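Long-range contacts in type I site-specific restriction-modification system, R (Restriction) subunit (Vibrio vulnificus, PDB 3H1T), which probably acts as the ATP-dependent motor and DNA-cleaving subunit of a type I restriction enzyme, represented here by an N-terminal fragment that includes the helicase-like domains: residues R438-I443 / T517-V522; Y473-T478 / S498-L503; R491-E496 / V513-C518. All blocks are in the same frame, centred on the assembly; numbering follows the deposited sequence.

Overall arrangement
All three contacts lie in the helicase conserved C-terminal domain, their centres about 10 to 11 Å apart, on the same side of the centre of the chain. Contacts 1 and 2 belong to one mixed sheet, in which strands 474-476, 502-505, 441-446 and 518-524 run side by side in that order, starting from the outermost strand 474-476. Along the chain contact 2 is nested between the two segments of contact 1. Contact 3 joins the end of helix 482-493 to the loop entering strand 518-524, and shares T517 and C518 with contact 1. Its F492 packs on residues of both other contacts, so strand pairing and helix packing build one continuous RecA-like core.

Contact 1: R438-I443 / T517-V522; sequences RFAKTI and TCKNVV
T442 and N520 face each other with similar first torsions: OG1 of T442 stands anti to its carbonyl carbon, beside its own backbone N (chi1 -56°), and CG of N520 does the same on its residue (chi1 -63°). ND2 of N520 donates to OG1 of T442 at 2.9 Å, with the oxygen close to the amide plane. OG1 in turn donates to A440 O, approaching from above that carbonyl plane, so two bonds hold the hydroxyl. The other branch of T442, CG2, lies anti to the backbone N and reaches CG2 of V522 at 3.5 Å.

The backbones pair in parallel. K441 O receives two successive N-H groups, K519 N at 2.8 Å and N520 N at 3.2 Å, and their convergence on one carbonyl is a local irregularity in the pairing. Regular pairing follows, with I443 N bonded to N520 O at 3.1 Å and V522 N to I443 O at 2.8 Å. On the face bearing I443 and V521, CD1 of I443 packs on SG of C518 at 3.8 Å. A water accepts from K441 N and donates to T517 O, linking the two backbones.

Strand 502-505 pairs with the other edge of 441-446 through T442, and strand 552-556 continues the sheet beyond 518-524. Helix 422-436 lies against T442, N520 and V522, while the K441 ammonium reaches T497 O, just beyond helix 482-493.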
loop_
_atom_site.group_PDB
_atom_site.type_symbol
_atom_site.label_atom_id
_atom_site.label_comp_id
_atom_site.label_asym_id
_atom_site.label_seq_id
_atom_site.Cartn_x
_atom_site.Cartn_y
_atom_site.Cartn_z
ATOM N N ARG A 438 -8.381 23.596 -15.108
ATOM C CA ARG A 438 -7.872 24.640 -14.225
ATOM C C ARG A 438 -8.159 24.425 -12.742
ATOM O O ARG A 438 -7.567 25.096 -11.896
ATOM C CB ARG A 438 -8.402 26.006 -14.649
ATOM C CG ARG A 438 -8.149 26.315 -16.105
ATOM C CD ARG A 438 -8.367 27.773 -16.376
ATOM N NE ARG A 438 -7.346 28.599 -15.732
ATOM C CZ ARG A 438 -7.441 29.918 -15.600
ATOM N NH1 ARG A 438 -8.513 30.552 -16.060
ATOM N NH2 ARG A 438 -6.460 30.603 -15.030
ATOM N N PHE A 439 -9.058 23.499 -12.421
ATOM C CA PHE A 439 -9.358 23.232 -11.025
ATOM C C PHE A 439 -8.925 21.855 -10.551
ATOM O O PHE A 439 -9.383 21.375 -9.519
ATOM C CB PHE A 439 -10.842 23.446 -10.728
ATOM C CG PHE A 439 -11.199 24.880 -10.513
ATOM C CD1 PHE A 439 -11.366 25.735 -11.593
ATOM C CD2 PHE A 439 -11.295 25.397 -9.229
ATOM C CE1 PHE A 439 -11.621 27.093 -11.398
ATOM C CE2 PHE A 439 -11.549 26.762 -9.021
ATOM C CZ PHE A 439 -11.713 27.606 -10.106
ATOM N N ALA A 440 -8.041 21.215 -11.310
ATOM C CA ALA A 440 -7.521 19.910 -10.924
ATOM C C ALA A 440 -6.534 20.188 -9.788
ATOM O O ALA A 440 -5.569 20.942 -9.975
ATOM C CB ALA A 440 -6.809 19.270 -12.099
ATOM N N LYS A 441 -6.761 19.597 -8.618
ATOM C CA LYS A 441 -5.874 19.840 -7.486
ATOM C C LYS A 441 -4.469 19.393 -7.794
ATOM O O LYS A 441 -4.246 18.254 -8.197
ATOM C CB LYS A 441 -6.382 19.149 -6.231
ATOM C CG LYS A 441 -7.592 19.829 -5.616
ATOM C CD LYS A 441 -7.845 19.303 -4.215
ATOM C CE LYS A 441 -9.245 19.667 -3.698
ATOM N NZ LYS A 441 -9.446 21.084 -3.278
ATOM N N THR A 442 -3.526 20.305 -7.566
ATOM C CA THR A 442 -2.108 20.110 -7.875
ATOM C C THR A 442 -1.148 20.436 -6.729
ATOM O O THR A 442 -1.407 21.341 -5.946
ATOM C CB THR A 442 -1.724 21.013 -9.066
ATOM O OG1 THR A 442 -2.578 20.714 -10.175
ATOM C CG2 THR A 442 -0.273 20.819 -9.453
ATOM N N ILE A 443 -0.032 19.718 -6.656
ATOM C CA ILE A 443 0.982 19.955 -5.628
ATOM C C ILE A 443 2.315 20.155 -6.331
ATOM O O ILE A 443 2.713 19.331 -7.146
ATOM C CB ILE A 443 1.132 18.752 -4.643
ATOM C CG1 ILE A 443 -0.185 18.481 -3.914
ATOM C CG2 ILE A 443 2.194 19.080 -3.576
ATOM C CD1 ILE A 443 -0.153 17.243 -3.046
ATOM N N THR A 517 -8.148 13.454 -4.153
ATOM C CA THR A 517 -8.474 14.059 -5.436
ATOM C C THR A 517 -7.306 14.809 -6.085
ATOM O O THR A 517 -7.511 15.571 -7.033
ATOM C CB THR A 517 -9.658 15.017 -5.325
ATOM O OG1 THR A 517 -9.460 15.876 -4.199
ATOM C CG2 THR A 517 -10.948 14.249 -5.152
ATOM N N CYS A 518 -6.093 14.614 -5.577
ATOM C CA CYS A 518 -4.929 15.260 -6.175
ATOM C C CYS A 518 -4.750 14.643 -7.568
ATOM O O CYS A 518 -4.594 13.423 -7.707
ATOM C CB CYS A 518 -3.676 15.021 -5.321
ATOM S SG CYS A 518 -2.179 15.801 -5.983
ATOM N N LYS A 519 -4.752 15.494 -8.590
ATOM C CA LYS A 519 -4.647 15.034 -9.963
ATOM C C LYS A 519 -3.328 15.337 -10.669
ATOM O O LYS A 519 -3.036 14.732 -11.695
ATOM C CB LYS A 519 -5.816 15.596 -10.781
ATOM C CG LYS A 519 -7.193 15.127 -10.302
ATOM C CD LYS A 519 -8.308 15.707 -11.174
ATOM C CE LYS A 519 -9.642 15.000 -10.963
ATOM N NZ LYS A 519 -10.476 15.069 -12.205
ATOM N N ASN A 520 -2.546 16.276 -10.136
ATOM C CA ASN A 520 -1.248 16.626 -10.726
ATOM C C ASN A 520 -0.165 16.655 -9.665
ATOM O O ASN A 520 -0.315 17.302 -8.641
ATOM C CB ASN A 520 -1.253 18.016 -11.393
ATOM C CG ASN A 520 -2.200 18.121 -12.567
ATOM O OD1 ASN A 520 -2.305 17.212 -13.390
ATOM N ND2 ASN A 520 -2.873 19.260 -12.667
ATOM N N VAL A 521 0.930 15.957 -9.915
ATOM C CA VAL A 521 2.055 15.938 -8.993
ATOM C C VAL A 521 3.200 16.579 -9.769
ATOM O O VAL A 521 3.659 16.036 -10.774
ATOM C CB VAL A 521 2.413 14.487 -8.571
ATOM C CG1 VAL A 521 3.769 14.469 -7.867
ATOM C CG2 VAL A 521 1.346 13.932 -7.617
ATOM N N VAL A 522 3.663 17.735 -9.307
ATOM C CA VAL A 522 4.707 18.471 -10.011
ATOM C C VAL A 522 6.105 18.542 -9.376
ATOM O O VAL A 522 6.263 18.946 -8.224
ATOM C CB VAL A 522 4.211 19.911 -10.281
ATOM C CG1 VAL A 522 5.169 20.635 -11.202
ATOM C CG2 VAL A 522 2.808 19.864 -10.896
HETATM O O HOH W 1 -8.806 17.579 -8.071
#

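Contact 2: Y473-T478 / S498-L503; sequences YVARVT and STPVIL
Y473 and V501 form the apolar centre, the tyrosine ring crossing the valine obliquely. CG of Y473 is anti to the backbone N (chi1 -176°), and although its CB points away from segment 498-503, the ring comes back to it. CE1 of Y473 lies 3.4 Å from CG2 of V501, and CB of V501 makes an off-centre CH-pi contact, 4.2 Å from the centroid of the Y473 ring. Across the ring from CE1, CE2 is a looser neighbour of CG1 of I502, which lies on the same side of the ring plane as V501.

Further along the strands, V474 and I502 share one face of the sheet, CG1 of V474 meeting CB of I502 at 3.8 Å. The other face carries A475 and L503. Here CB of A475 touches both CG of P500 and CD2 of L503, and the same CD2 is met by CG2 of V477 at 3.8 Å.

Between these layers runs a short parallel ladder. Y473 O takes two donors, V501 N at 2.8 Å and I502 N at 3.1 Å; the second bond is almost straight (175°), the first comes from a donor tilted out of the carbonyl plane. A475 N then bonds to I502 O at 2.9 Å. The double acceptance falls where the chain is still irregular, just after the cis peptide bond preceding P500. At the polar edge, the phenol OH of Y473 is hydrogen-bonded to R438 O, tying the ring to the loop before strand 441-446.

Strand 474-476, helix 482-493 and strand 502-505 form a beta-alpha-beta crossover, the repeating element of the RecA-like fold, strand 474-476 being an outermost strand of the sheet within this chain.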
loop_
_atom_site.group_PDB
_atom_site.type_symbol
_atom_site.label_atom_id
_atom_site.label_comp_id
_atom_site.label_asym_id
_atom_site.label_seq_id
_atom_site.Cartn_x
_atom_site.Cartn_y
_atom_site.Cartn_z
ATOM N N TYR A 473 -6.433 30.367 -4.558
ATOM C CA TYR A 473 -6.258 29.474 -5.699
ATOM C C TYR A 473 -4.929 28.725 -5.564
ATOM O O TYR A 473 -4.851 27.518 -5.788
ATOM C CB TYR A 473 -6.259 30.280 -6.992
ATOM C CG TYR A 473 -6.187 29.414 -8.222
ATOM C CD1 TYR A 473 -7.275 28.628 -8.614
ATOM C CD2 TYR A 473 -5.021 29.363 -8.984
ATOM C CE1 TYR A 473 -7.198 27.803 -9.739
ATOM C CE2 TYR A 473 -4.937 28.556 -10.109
ATOM C CZ TYR A 473 -6.020 27.776 -10.483
ATOM O OH TYR A 473 -5.903 26.993 -11.609
ATOM N N VAL A 474 -3.873 29.467 -5.240
ATOM C CA VAL A 474 -2.571 28.861 -5.026
ATOM C C VAL A 474 -2.251 29.165 -3.583
ATOM O O VAL A 474 -2.628 30.214 -3.063
ATOM C CB VAL A 474 -1.436 29.484 -5.842
ATOM C CG1 VAL A 474 -0.224 28.566 -5.745
ATOM C CG2 VAL A 474 -1.844 29.704 -7.282
ATOM N N ALA A 475 -1.567 28.249 -2.921
ATOM C CA ALA A 475 -1.218 28.478 -1.543
ATOM C C ALA A 475 0.045 27.711 -1.254
ATOM O O ALA A 475 0.299 26.655 -1.832
ATOM C CB ALA A 475 -2.346 28.016 -0.627
ATOM N N ARG A 476 0.850 28.266 -0.366
ATOM C CA ARG A 476 2.083 27.633 0.029
ATOM C C ARG A 476 1.907 26.944 1.382
ATOM O O ARG A 476 1.364 27.526 2.323
ATOM C CB ARG A 476 3.196 28.671 0.116
ATOM C CG ARG A 476 4.434 28.143 0.814
ATOM C CD ARG A 476 5.622 29.067 0.658
ATOM N NE ARG A 476 5.610 30.130 1.653
ATOM C CZ ARG A 476 6.670 30.483 2.370
ATOM N NH1 ARG A 476 7.837 29.868 2.212
ATOM N NH2 ARG A 476 6.555 31.437 3.272
ATOM N N VAL A 477 2.334 25.686 1.458
ATOM C CA VAL A 477 2.274 24.924 2.699
ATOM C C VAL A 477 3.711 24.568 3.055
ATOM O O VAL A 477 4.310 23.648 2.482
ATOM C CB VAL A 477 1.446 23.626 2.555
ATOM C CG1 VAL A 477 1.682 22.741 3.767
ATOM C CG2 VAL A 477 -0.043 23.952 2.427
ATOM N N THR A 478 4.257 25.314 4.000
ATOM C CA THR A 478 5.625 25.115 4.424
ATOM C C THR A 478 5.692 25.324 5.922
ATOM O O THR A 478 4.710 25.749 6.529
ATOM C CB THR A 478 6.552 26.131 3.718
ATOM O OG1 THR A 478 7.812 26.154 4.373
ATOM C CG2 THR A 478 5.977 27.520 3.778
ATOM N N SER A 498 -13.245 23.272 -3.700
ATOM C CA SER A 498 -12.607 23.517 -4.996
ATOM C C SER A 498 -11.250 24.217 -4.918
ATOM O O SER A 498 -10.470 24.172 -5.869
ATOM C CB SER A 498 -13.548 24.298 -5.940
ATOM O OG SER A 498 -13.853 25.587 -5.441
ATOM N N THR A 499 -10.962 24.866 -3.792
ATOM C CA THR A 499 -9.678 25.543 -3.627
ATOM C C THR A 499 -9.147 25.388 -2.196
ATOM O O THR A 499 -9.914 25.131 -1.270
ATOM C CB THR A 499 -9.778 27.047 -3.954
ATOM O OG1 THR A 499 -10.683 27.673 -3.040
ATOM C CG2 THR A 499 -10.275 27.267 -5.364
ATOM N N PRO A 500 -7.821 25.534 -2.005
ATOM C CA PRO A 500 -6.785 25.820 -3.006
ATOM C C PRO A 500 -6.732 24.758 -4.090
ATOM O O PRO A 500 -7.110 23.605 -3.870
ATOM C CB PRO A 500 -5.496 25.825 -2.181
ATOM C CG PRO A 500 -5.959 26.202 -0.810
ATOM C CD PRO A 500 -7.201 25.355 -0.682
ATOM N N VAL A 501 -6.268 25.137 -5.268
ATOM C CA VAL A 501 -6.145 24.179 -6.337
ATOM C C VAL A 501 -4.684 23.720 -6.378
ATOM O O VAL A 501 -4.397 22.538 -6.535
ATOM C CB VAL A 501 -6.560 24.811 -7.672
ATOM C CG1 VAL A 501 -6.409 23.806 -8.792
ATOM C CG2 VAL A 501 -7.991 25.282 -7.580
ATOM N N ILE A 502 -3.773 24.669 -6.179
ATOM C CA ILE A 502 -2.342 24.416 -6.198
ATOM C C ILE A 502 -1.677 24.685 -4.865
ATOM O O ILE A 502 -1.833 25.765 -4.306
ATOM C CB ILE A 502 -1.583 25.356 -7.164
ATOM C CG1 ILE A 502 -2.421 25.661 -8.410
ATOM C CG2 ILE A 502 -0.241 24.737 -7.500
ATOM C CD1 ILE A 502 -2.622 24.513 -9.275
ATOM N N LEU A 503 -0.925 23.720 -4.361
ATOM C CA LEU A 503 -0.187 23.913 -3.126
ATOM C C LEU A 503 1.289 23.821 -3.503
ATOM O O LEU A 503 1.677 22.954 -4.290
ATOM C CB LEU A 503 -0.484 22.814 -2.095
ATOM C CG LEU A 503 -1.823 22.665 -1.360
ATOM C CD1 LEU A 503 -1.682 21.555 -0.308
ATOM C CD2 LEU A 503 -2.193 23.972 -0.691
#

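Contact 3: R491-E496 / V513-C518; sequences RFQELE and VDAPTC
Q493 and D514 make the direct polar link. The glutamine chain is extended beyond CG, and its OE1 accepts from D514 N at 2.9 Å, a nearly straight bond (166°) whose donor lies well above the carbonyl plane. The rest of the Q493 side chain runs close to the peptide of D514, with CG 3.4 Å from D514 O. A second polar link is made by water: one molecule donates to Q493 O at 2.6 Å and also hydrogen-bonds with OG1 of T517.

Apolar contacts accompany these polar links. CG of F492 is anti to the backbone N (chi1 172°), and the ring has CG1 of V513 at its edge, near the ring plane, while CE2 lies 3.7 Å from CB of A515. That CB also packs on CA of Q493, which brings the two backbones close. L495 and P516 meet at about a right angle, CD2 of L495 to CG of P516, at a modelled separation of 3.2 Å whose exact closeness is doubtful.

The backbone of the loop is shaped by a type I turn from A515 to C518, closed by C518 N to A515 O, with CB of T517 pointing toward segment 491-496.

F492 continues past this contact to K441 and I443, so helix 482-493 packs on strand 441-446. R544 adjoins L495 and P516, and K549 binds the carbonyl oxygens of P516 and C518 where the loop enters strand 518-524.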
loop_
_atom_site.group_PDB
_atom_site.type_symbol
_atom_site.label_atom_id
_atom_site.label_comp_id
_atom_site.label_asym_id
_atom_site.label_seq_id
_atom_site.Cartn_x
_atom_site.Cartn_y
_atom_site.Cartn_z
ATOM N N ARG A 491 -8.102 22.289 3.847
ATOM C CA ARG A 491 -9.162 22.482 2.855
ATOM C C ARG A 491 -8.808 21.799 1.547
ATOM O O ARG A 491 -9.678 21.263 0.855
ATOM C CB ARG A 491 -9.392 23.972 2.587
ATOM C CG ARG A 491 -9.734 24.793 3.829
ATOM C CD ARG A 491 -10.179 26.224 3.473
ATOM N NE ARG A 491 -9.500 27.227 4.298
ATOM C CZ ARG A 491 -8.453 27.950 3.890
ATOM N NH1 ARG A 491 -7.968 27.792 2.655
ATOM N NH2 ARG A 491 -7.867 28.812 4.721
ATOM N N PHE A 492 -7.526 21.836 1.204
ATOM C CA PHE A 492 -7.032 21.225 -0.028
ATOM C C PHE A 492 -7.326 19.721 -0.051
ATOM O O PHE A 492 -7.716 19.150 -1.072
ATOM C CB PHE A 492 -5.519 21.447 -0.141
ATOM C CG PHE A 492 -4.870 20.709 -1.279
ATOM C CD1 PHE A 492 -4.921 21.202 -2.578
ATOM C CD2 PHE A 492 -4.164 19.536 -1.039
ATOM C CE1 PHE A 492 -4.263 20.524 -3.619
ATOM C CE2 PHE A 492 -3.513 18.867 -2.060
ATOM C CZ PHE A 492 -3.561 19.362 -3.354
ATOM N N GLN A 493 -7.133 19.089 1.101
ATOM C CA GLN A 493 -7.341 17.665 1.272
ATOM C C GLN A 493 -8.795 17.237 1.176
ATOM O O GLN A 493 -9.085 16.079 0.870
ATOM C CB GLN A 493 -6.768 17.230 2.616
ATOM C CG GLN A 493 -5.257 17.240 2.653
ATOM C CD GLN A 493 -4.716 16.690 3.946
ATOM O OE1 GLN A 493 -3.559 16.296 4.027
ATOM N NE2 GLN A 493 -5.555 16.662 4.971
ATOM N N GLU A 494 -9.710 18.168 1.423
ATOM C CA GLU A 494 -11.129 17.844 1.380
ATOM C C GLU A 494 -11.598 17.566 -0.032
ATOM O O GLU A 494 -11.240 18.289 -0.964
ATOM C CB GLU A 494 -11.931 18.982 2.006
ATOM C CG GLU A 494 -11.253 19.480 3.255
ATOM C CD GLU A 494 -12.177 20.170 4.218
ATOM O OE1 GLU A 494 -12.771 21.217 3.860
ATOM O OE2 GLU A 494 -12.293 19.654 5.351
ATOM N N LEU A 495 -12.386 16.499 -0.168
ATOM C CA LEU A 495 -12.944 16.057 -1.447
ATOM C C LEU A 495 -13.913 17.047 -2.085
ATOM O O LEU A 495 -13.927 17.216 -3.308
ATOM C CB LEU A 495 -13.710 14.743 -1.262
ATOM C CG LEU A 495 -13.152 13.650 -0.348
ATOM C CD1 LEU A 495 -14.134 12.468 -0.311
ATOM C CD2 LEU A 495 -11.794 13.214 -0.859
ATOM N N GLU A 496 -14.717 17.701 -1.252
ATOM C CA GLU A 496 -15.745 18.624 -1.722
ATOM C C GLU A 496 -15.367 20.100 -1.927
ATOM O O GLU A 496 -16.189 20.874 -2.423
ATOM C CB GLU A 496 -16.940 18.547 -0.771
ATOM C CG GLU A 496 -18.317 18.849 -1.373
ATOM C CD GLU A 496 -19.063 17.597 -1.817
ATOM O OE1 GLU A 496 -18.716 16.499 -1.321
ATOM O OE2 GLU A 496 -20.002 17.711 -2.640
ATOM N N VAL A 513 0.861 15.334 2.947
ATOM C CA VAL A 513 -0.476 15.368 2.361
ATOM C C VAL A 513 -1.213 14.061 2.169
ATOM O O VAL A 513 -0.649 13.059 1.745
ATOM C CB VAL A 513 -0.477 16.000 0.955
ATOM C CG1 VAL A 513 -1.533 17.085 0.890
ATOM C CG2 VAL A 513 0.907 16.518 0.598
ATOM N N ASP A 514 -2.504 14.086 2.465
ATOM C CA ASP A 514 -3.370 12.949 2.239
ATOM C C ASP A 514 -4.546 13.569 1.525
ATOM O O ASP A 514 -5.545 13.910 2.148
ATOM C CB ASP A 514 -3.842 12.277 3.526
ATOM C CG ASP A 514 -4.774 11.095 3.241
ATOM O OD1 ASP A 514 -4.526 10.364 2.255
ATOM O OD2 ASP A 514 -5.754 10.895 3.992
ATOM N N ALA A 515 -4.418 13.731 0.212
ATOM C CA ALA A 515 -5.470 14.331 -0.591
ATOM C C ALA A 515 -5.772 13.428 -1.781
ATOM O O ALA A 515 -5.082 13.483 -2.801
ATOM C CB ALA A 515 -5.026 15.684 -1.074
ATOM N N PRO A 516 -6.803 12.577 -1.665
ATOM C CA PRO A 516 -7.154 11.671 -2.762
ATOM C C PRO A 516 -7.504 12.292 -4.127
ATOM O O PRO A 516 -7.186 11.716 -5.159
ATOM C CB PRO A 516 -8.303 10.849 -2.168
ATOM C CG PRO A 516 -8.911 11.787 -1.158
ATOM C CD PRO A 516 -7.666 12.331 -0.499
ATOM N N THR A 517 -8.148 13.454 -4.153
ATOM C CA THR A 517 -8.474 14.059 -5.436
ATOM C C THR A 517 -7.306 14.809 -6.085
ATOM O O THR A 517 -7.511 15.571 -7.033
ATOM C CB THR A 517 -9.658 15.017 -5.325
ATOM O OG1 THR A 517 -9.460 15.876 -4.199
ATOM C CG2 THR A 517 -10.948 14.249 -5.152
ATOM N N CYS A 518 -6.093 14.614 -5.577
ATOM C CA CYS A 518 -4.929 15.260 -6.175
ATOM C C CYS A 518 -4.750 14.643 -7.568
ATOM O O CYS A 518 -4.594 13.423 -7.707
ATOM C CB CYS A 518 -3.676 15.021 -5.321
ATOM S SG CYS A 518 -2.179 15.801 -5.983
HETATM O O HOH W 2 -8.733 15.499 -1.691
#